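Long-range contact in cycloalternan-forming enzyme (Listeria monocytogenes serovar 1/2a, PDB 5F7U), which belongs to glycoside hydrolase family 31 and joins a TIM-barrel domain to beta-rich domains, among them a family 6 carbohydrate-binding module: residues A[532-544]-A[558-570]. The protein carries 1 engineered substitution. Numbering follows the deposited sequence.
Sequences DGFKTNGGEMVWG and MRNRYPTDYVSSY. Engineered in segment 532-544: Asn537 (natural residue Asp). With GLC (alpha-D-glucopyranose), chain F.
Tyr566 and Tyr570 of helix 558-570 pack against Thr536 and Phe534 of strand 534-536, the fourth strand of the TIM barrel, with the helix running back antiparallel to it (175°) as the outer layer of a beta/alpha unit. The methyl CG2 of Thr536 sits over one face of the Tyr570 ring, a CH-pi contact 3.8 Å from its centroid. The same ring turns its CD2 edge onto the face of Phe534, giving a T-shaped pair with planes at 77°. The phenol end of Tyr566 passes alongside Thr536, its OH 3.3 Å from Thr536 CB, and this OH donates to the carbonyl O of Asn537 at 2.8 Å, binding the helix to the chain just beyond the strand. There the backbones come closest: Gly539 CA lies 4.4 Å from Pro563 CA, and Gly539 O is 3.4 Å from Pro563 CD.

Past this glycine, Val542 points CG2 at CB and CG of Tyr562, whose OH is hydrogen-bonded to Leu507 O. Arg559 reaches along the loop with a straight chain, CG anti to N. NH1 gives a hydrogen bond of 2.9 Å to Val542 O, arriving above the carbonyl plane. It also lies over the centre of the Trp543 indole, and the guanidinium, tilted 49° to the ring, makes a cation-pi contact with it. NH2 bonds to Val271 O, while the Trp543 NE1 is held by Asp16.

Lys535 and the engineered Asn537, whose side chains set off away from the helix, belong to the glycan pocket, where Lys535 NZ forms a salt bridge with Glu400 and a weak bond to a glucopyranose. Waters also bridge the segments. One joins Thr536 OG1, also bonded to Ser585, to Val567 O; another donates to Gly539 O and Arg559 O, both at 2.8 Å, and accepts from Val542 N.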
loop_
_atom_site.group_PDB
_atom_site.type_symbol
_atom_site.label_atom_id
_atom_site.label_comp_id
_atom_site.label_asym_id
_atom_site.label_seq_id
_atom_site.Cartn_x
_atom_site.Cartn_y
_atom_site.Cartn_z
ATOM N N ASP A 532 -23.695 -4.295 -0.959
ATOM C CA ASP A 532 -22.643 -4.651 -0.024
ATOM C C ASP A 532 -21.572 -3.580 0.091
ATOM O O ASP A 532 -20.468 -3.851 0.553
ATOM C CB ASP A 532 -22.042 -5.996 -0.453
ATOM C CG ASP A 532 -23.098 -7.075 -0.534
ATOM O OD1 ASP A 532 -23.562 -7.485 0.536
ATOM O OD2 ASP A 532 -23.519 -7.451 -1.645
ATOM N N GLY A 533 -21.896 -2.356 -0.323
ATOM C CA GLY A 533 -20.981 -1.245 -0.107
ATOM C C GLY A 533 -20.930 -0.333 -1.314
ATOM O O GLY A 533 -21.738 -0.456 -2.231
ATOM N N PHE A 534 -19.983 0.583 -1.282
ATOM C CA PHE A 534 -19.870 1.611 -2.312
ATOM C C PHE A 534 -18.449 1.740 -2.817
ATOM O O PHE A 534 -17.480 1.639 -2.036
ATOM C CB PHE A 534 -20.282 2.966 -1.750
ATOM C CG PHE A 534 -21.711 3.030 -1.283
ATOM C CD1 PHE A 534 -22.742 3.147 -2.202
ATOM C CD2 PHE A 534 -22.023 2.954 0.085
ATOM C CE1 PHE A 534 -24.081 3.222 -1.774
ATOM C CE2 PHE A 534 -23.355 3.007 0.522
ATOM C CZ PHE A 534 -24.382 3.155 -0.414
ATOM N N LYS A 535 -18.341 1.999 -4.116
ATOM C CA LYS A 535 -17.075 2.440 -4.699
ATOM C C LYS A 535 -17.098 3.958 -4.722
ATOM O O LYS A 535 -17.637 4.574 -5.645
ATOM C CB LYS A 535 -16.841 1.836 -6.095
ATOM C CG LYS A 535 -15.518 2.311 -6.761
ATOM C CD LYS A 535 -15.296 1.600 -8.102
ATOM C CE LYS A 535 -13.939 2.020 -8.684
ATOM N NZ LYS A 535 -13.649 1.357 -10.005
ATOM N N THR A 536 -16.526 4.540 -3.676
ATOM C CA THR A 536 -16.535 5.986 -3.479
ATOM C C THR A 536 -15.351 6.616 -4.185
ATOM O O THR A 536 -14.235 6.643 -3.670
ATOM C CB THR A 536 -16.573 6.334 -1.977
ATOM O OG1 THR A 536 -15.823 5.365 -1.247
ATOM C CG2 THR A 536 -18.006 6.306 -1.481
ATOM N N ASN A 537 -15.611 7.062 -5.402
ATOM C CA ASN A 537 -14.610 7.669 -6.263
ATOM C C ASN A 537 -14.526 9.168 -6.045
ATOM O O ASN A 537 -15.417 9.773 -5.465
ATOM C CB ASN A 537 -15.031 7.446 -7.716
ATOM C CG ASN A 537 -13.854 7.168 -8.618
ATOM O OD1 ASN A 537 -12.787 7.762 -8.504
ATOM N ND2 ASN A 537 -14.035 6.196 -9.490
ATOM N N GLY A 538 -13.458 9.763 -6.568
ATOM C CA GLY A 538 -13.259 11.202 -6.471
ATOM C C GLY A 538 -12.897 11.661 -5.065
ATOM O O GLY A 538 -12.397 10.886 -4.241
ATOM N N GLY A 539 -13.163 12.936 -4.804
ATOM C CA GLY A 539 -12.837 13.522 -3.505
ATOM C C GLY A 539 -11.729 14.553 -3.592
ATOM O O GLY A 539 -11.543 15.325 -2.638
ATOM N N GLU A 540 -11.018 14.589 -4.727
ATOM C CA GLU A 540 -9.903 15.545 -4.915
ATOM C C GLU A 540 -10.438 16.859 -5.498
ATOM O O GLU A 540 -9.919 17.373 -6.494
ATOM C CB GLU A 540 -8.824 14.955 -5.848
ATOM C CG GLU A 540 -8.457 13.483 -5.575
ATOM C CD GLU A 540 -9.344 12.464 -6.295
ATOM O OE1 GLU A 540 -9.020 11.263 -6.282
ATOM O OE2 GLU A 540 -10.369 12.833 -6.906
ATOM N N MET A 541 -11.491 17.387 -4.884
ATOM C CA MET A 541 -12.344 18.356 -5.526
ATOM C C MET A 541 -12.471 19.676 -4.760
ATOM O O MET A 541 -13.228 20.539 -5.163
ATOM C CB MET A 541 -13.735 17.739 -5.719
ATOM C CG MET A 541 -13.735 16.616 -6.735
ATOM S SD MET A 541 -15.124 15.511 -6.434
ATOM C CE MET A 541 -15.066 14.574 -7.961
ATOM N N VAL A 542 -11.707 19.824 -3.680
ATOM C CA VAL A 542 -11.733 21.067 -2.887
ATOM C C VAL A 542 -10.648 22.026 -3.371
ATOM O O VAL A 542 -9.451 21.798 -3.147
ATOM C CB VAL A 542 -11.564 20.794 -1.367
ATOM C CG1 VAL A 542 -11.427 22.105 -0.592
ATOM C CG2 VAL A 542 -12.734 19.989 -0.830
ATOM N N TRP A 543 -11.085 23.108 -4.002
ATOM C CA TRP A 543 -10.204 24.214 -4.361
ATOM C C TRP A 543 -10.686 25.497 -3.679
ATOM O O TRP A 543 -11.797 25.551 -3.135
ATOM C CB TRP A 543 -10.206 24.397 -5.879
ATOM C CG TRP A 543 -9.271 23.466 -6.640
ATOM C CD1 TRP A 543 -7.929 23.655 -6.861
ATOM C CD2 TRP A 543 -9.614 22.240 -7.295
ATOM N NE1 TRP A 543 -7.418 22.624 -7.608
ATOM C CE2 TRP A 543 -8.427 21.745 -7.898
ATOM C CE3 TRP A 543 -10.806 21.511 -7.434
ATOM C CZ2 TRP A 543 -8.400 20.554 -8.627
ATOM C CZ3 TRP A 543 -10.786 20.342 -8.155
ATOM C CH2 TRP A 543 -9.584 19.866 -8.749
ATOM N N GLY A 544 -9.855 26.532 -3.765
ATOM C CA GLY A 544 -10.236 27.890 -3.350
ATOM C C GLY A 544 -9.851 28.094 -1.900
ATOM O O GLY A 544 -10.205 27.297 -1.038
ATOM N N MET A 558 -8.589 21.885 4.349
ATOM C CA MET A 558 -9.545 20.828 4.059
ATOM C C MET A 558 -9.288 20.049 2.789
ATOM O O MET A 558 -9.819 18.940 2.671
ATOM C CB MET A 558 -10.973 21.377 4.052
ATOM C CG MET A 558 -11.575 21.503 5.447
ATOM S SD MET A 558 -11.741 19.935 6.330
ATOM C CE MET A 558 -12.800 18.974 5.235
ATOM N N ARG A 559 -8.502 20.586 1.853
ATOM C CA ARG A 559 -8.298 19.852 0.595
ATOM C C ARG A 559 -7.862 18.384 0.817
ATOM O O ARG A 559 -8.491 17.466 0.256
ATOM C CB ARG A 559 -7.346 20.545 -0.382
ATOM C CG ARG A 559 -7.193 19.681 -1.633
ATOM C CD ARG A 559 -6.423 20.358 -2.717
ATOM N NE ARG A 559 -6.220 19.452 -3.851
ATOM C CZ ARG A 559 -7.018 19.341 -4.907
ATOM N NH1 ARG A 559 -8.156 20.057 -5.016
ATOM N NH2 ARG A 559 -6.676 18.482 -5.872
ATOM N N ASN A 560 -6.822 18.151 1.626
ATOM C CA ASN A 560 -6.330 16.786 1.816
ATOM C C ASN A 560 -7.274 15.935 2.671
ATOM O O ASN A 560 -7.374 14.714 2.485
ATOM C CB ASN A 560 -4.924 16.773 2.426
ATOM C CG ASN A 560 -3.864 17.321 1.467
ATOM O OD1 ASN A 560 -4.092 17.449 0.256
ATOM N ND2 ASN A 560 -2.684 17.619 2.003
ATOM N N ARG A 561 -7.960 16.600 3.596
ATOM C CA ARG A 561 -8.860 15.940 4.551
ATOM C C ARG A 561 -10.186 15.516 3.942
ATOM O O ARG A 561 -10.726 14.456 4.291
ATOM C CB ARG A 561 -9.080 16.854 5.778
ATOM C CG ARG A 561 -10.056 16.330 6.852
ATOM C CD ARG A 561 -9.749 14.911 7.336
ATOM N NE ARG A 561 -8.368 14.768 7.798
ATOM C CZ ARG A 561 -7.765 13.602 8.023
ATOM N NH1 ARG A 561 -8.407 12.454 7.817
ATOM N NH2 ARG A 561 -6.508 13.594 8.443
ATOM N N TYR A 562 -10.725 16.355 3.066
ATOM C CA TYR A 562 -12.044 16.118 2.468
ATOM C C TYR A 562 -12.267 14.689 1.953
ATOM O O TYR A 562 -13.285 14.069 2.314
ATOM C CB TYR A 562 -12.337 17.149 1.372
ATOM C CG TYR A 562 -13.739 16.984 0.825
ATOM C CD1 TYR A 562 -14.832 17.605 1.453
ATOM C CD2 TYR A 562 -13.979 16.211 -0.321
ATOM C CE1 TYR A 562 -16.118 17.428 0.967
ATOM C CE2 TYR A 562 -15.271 16.034 -0.819
ATOM C CZ TYR A 562 -16.332 16.649 -0.182
ATOM O OH TYR A 562 -17.614 16.483 -0.667
ATOM N N PRO A 563 -11.335 14.149 1.114
ATOM C CA PRO A 563 -11.623 12.792 0.639
ATOM C C PRO A 563 -11.798 11.757 1.741
ATOM O O PRO A 563 -12.660 10.869 1.603
ATOM C CB PRO A 563 -10.403 12.454 -0.250
ATOM C CG PRO A 563 -9.345 13.464 0.155
ATOM C CD PRO A 563 -10.144 14.701 0.427
ATOM N N THR A 564 -11.005 11.848 2.812
ATOM C CA THR A 564 -11.139 10.908 3.933
ATOM C C THR A 564 -12.416 11.137 4.744
ATOM O O THR A 564 -13.031 10.170 5.213
ATOM C CB THR A 564 -9.840 10.861 4.743
ATOM O OG1 THR A 564 -8.822 10.400 3.862
ATOM C CG2 THR A 564 -9.906 9.869 5.925
ATOM N N ASP A 565 -12.859 12.383 4.859
ATOM C CA ASP A 565 -14.164 12.641 5.492
ATOM C C ASP A 565 -15.289 12.000 4.685
ATOM O O ASP A 565 -16.199 11.371 5.247
ATOM C CB ASP A 565 -14.398 14.149 5.630
ATOM C CG ASP A 565 -13.638 14.767 6.791
ATOM O OD1 ASP A 565 -13.104 14.029 7.655
ATOM O OD2 ASP A 565 -13.607 16.016 6.855
ATOM N N TYR A 566 -15.200 12.151 3.361
ATOM C CA TYR A 566 -16.165 11.576 2.433
ATOM C C TYR A 566 -16.151 10.042 2.505
ATOM O O TYR A 566 -17.191 9.402 2.704
ATOM C CB TYR A 566 -15.810 12.095 1.025
ATOM C CG TYR A 566 -16.216 11.253 -0.185
ATOM C CD1 TYR A 566 -17.533 10.779 -0.353
ATOM C CD2 TYR A 566 -15.300 11.022 -1.212
ATOM C CE1 TYR A 566 -17.890 10.043 -1.481
ATOM C CE2 TYR A 566 -15.655 10.290 -2.346
ATOM C CZ TYR A 566 -16.966 9.831 -2.483
ATOM O OH TYR A 566 -17.344 9.111 -3.608
ATOM N N VAL A 567 -14.965 9.457 2.345
ATOM C CA VAL A 567 -14.859 7.998 2.277
ATOM C C VAL A 567 -15.280 7.368 3.607
ATOM O O VAL A 567 -16.028 6.365 3.631
ATOM C CB VAL A 567 -13.425 7.584 1.866
ATOM C CG1 VAL A 567 -13.153 6.099 2.133
ATOM C CG2 VAL A 567 -13.208 7.895 0.390
ATOM N N SER A 568 -14.800 7.947 4.711
ATOM C CA SER A 568 -15.152 7.412 6.032
ATOM C C SER A 568 -16.651 7.541 6.308
ATOM O O SER A 568 -17.243 6.620 6.891
ATOM C CB SER A 568 -14.337 8.076 7.145
ATOM O OG SER A 568 -14.651 9.455 7.281
ATOM N N SER A 569 -17.270 8.643 5.866
ATOM C CA SER A 569 -18.717 8.832 6.108
ATOM C C SER A 569 -19.526 7.722 5.457
ATOM O O SER A 569 -20.424 7.142 6.094
ATOM C CB SER A 569 -19.208 10.188 5.611
ATOM O OG SER A 569 -18.723 11.232 6.438
ATOM N N TYR A 570 -19.205 7.430 4.196
ATOM C CA TYR A 570 -19.886 6.364 3.474
ATOM C C TYR A 570 -19.592 4.983 4.046
ATOM O O TYR A 570 -20.492 4.142 4.112
ATOM C CB TYR A 570 -19.470 6.375 2.025
ATOM C CG TYR A 570 -20.369 7.102 1.063
ATOM C CD1 TYR A 570 -20.186 8.463 0.797
ATOM C CD2 TYR A 570 -21.344 6.407 0.340
ATOM C CE1 TYR A 570 -20.971 9.120 -0.157
ATOM C CE2 TYR A 570 -22.135 7.050 -0.611
ATOM C CZ TYR A 570 -21.937 8.410 -0.859
ATOM O OH TYR A 570 -22.681 9.066 -1.832
HETATM C C1 GLC F . -12.992 7.316 -12.441
HETATM C C2 GLC F . -12.403 6.033 -11.815
HETATM C C3 GLC F . -12.552 4.795 -12.723
HETATM C C4 GLC F . -14.014 4.633 -13.170
HETATM C C5 GLC F . -14.615 5.970 -13.627
HETATM C C6 GLC F . -16.104 5.895 -13.926
HETATM O O2 GLC F . -11.069 6.270 -11.353
HETATM O O3 GLC F . -12.140 3.595 -12.045
HETATM O O4 GLC F . -14.097 3.679 -14.244
HETATM O O5 GLC F . -14.385 7.056 -12.706
HETATM O O6 GLC F . -16.454 7.164 -14.514
HETATM O O HOH W 1 -16.701 4.864 1.333
HETATM O O HOH W 2 -10.138 17.688 -1.999
HETATM O O HOH W 3 -7.636 17.102 -8.307
#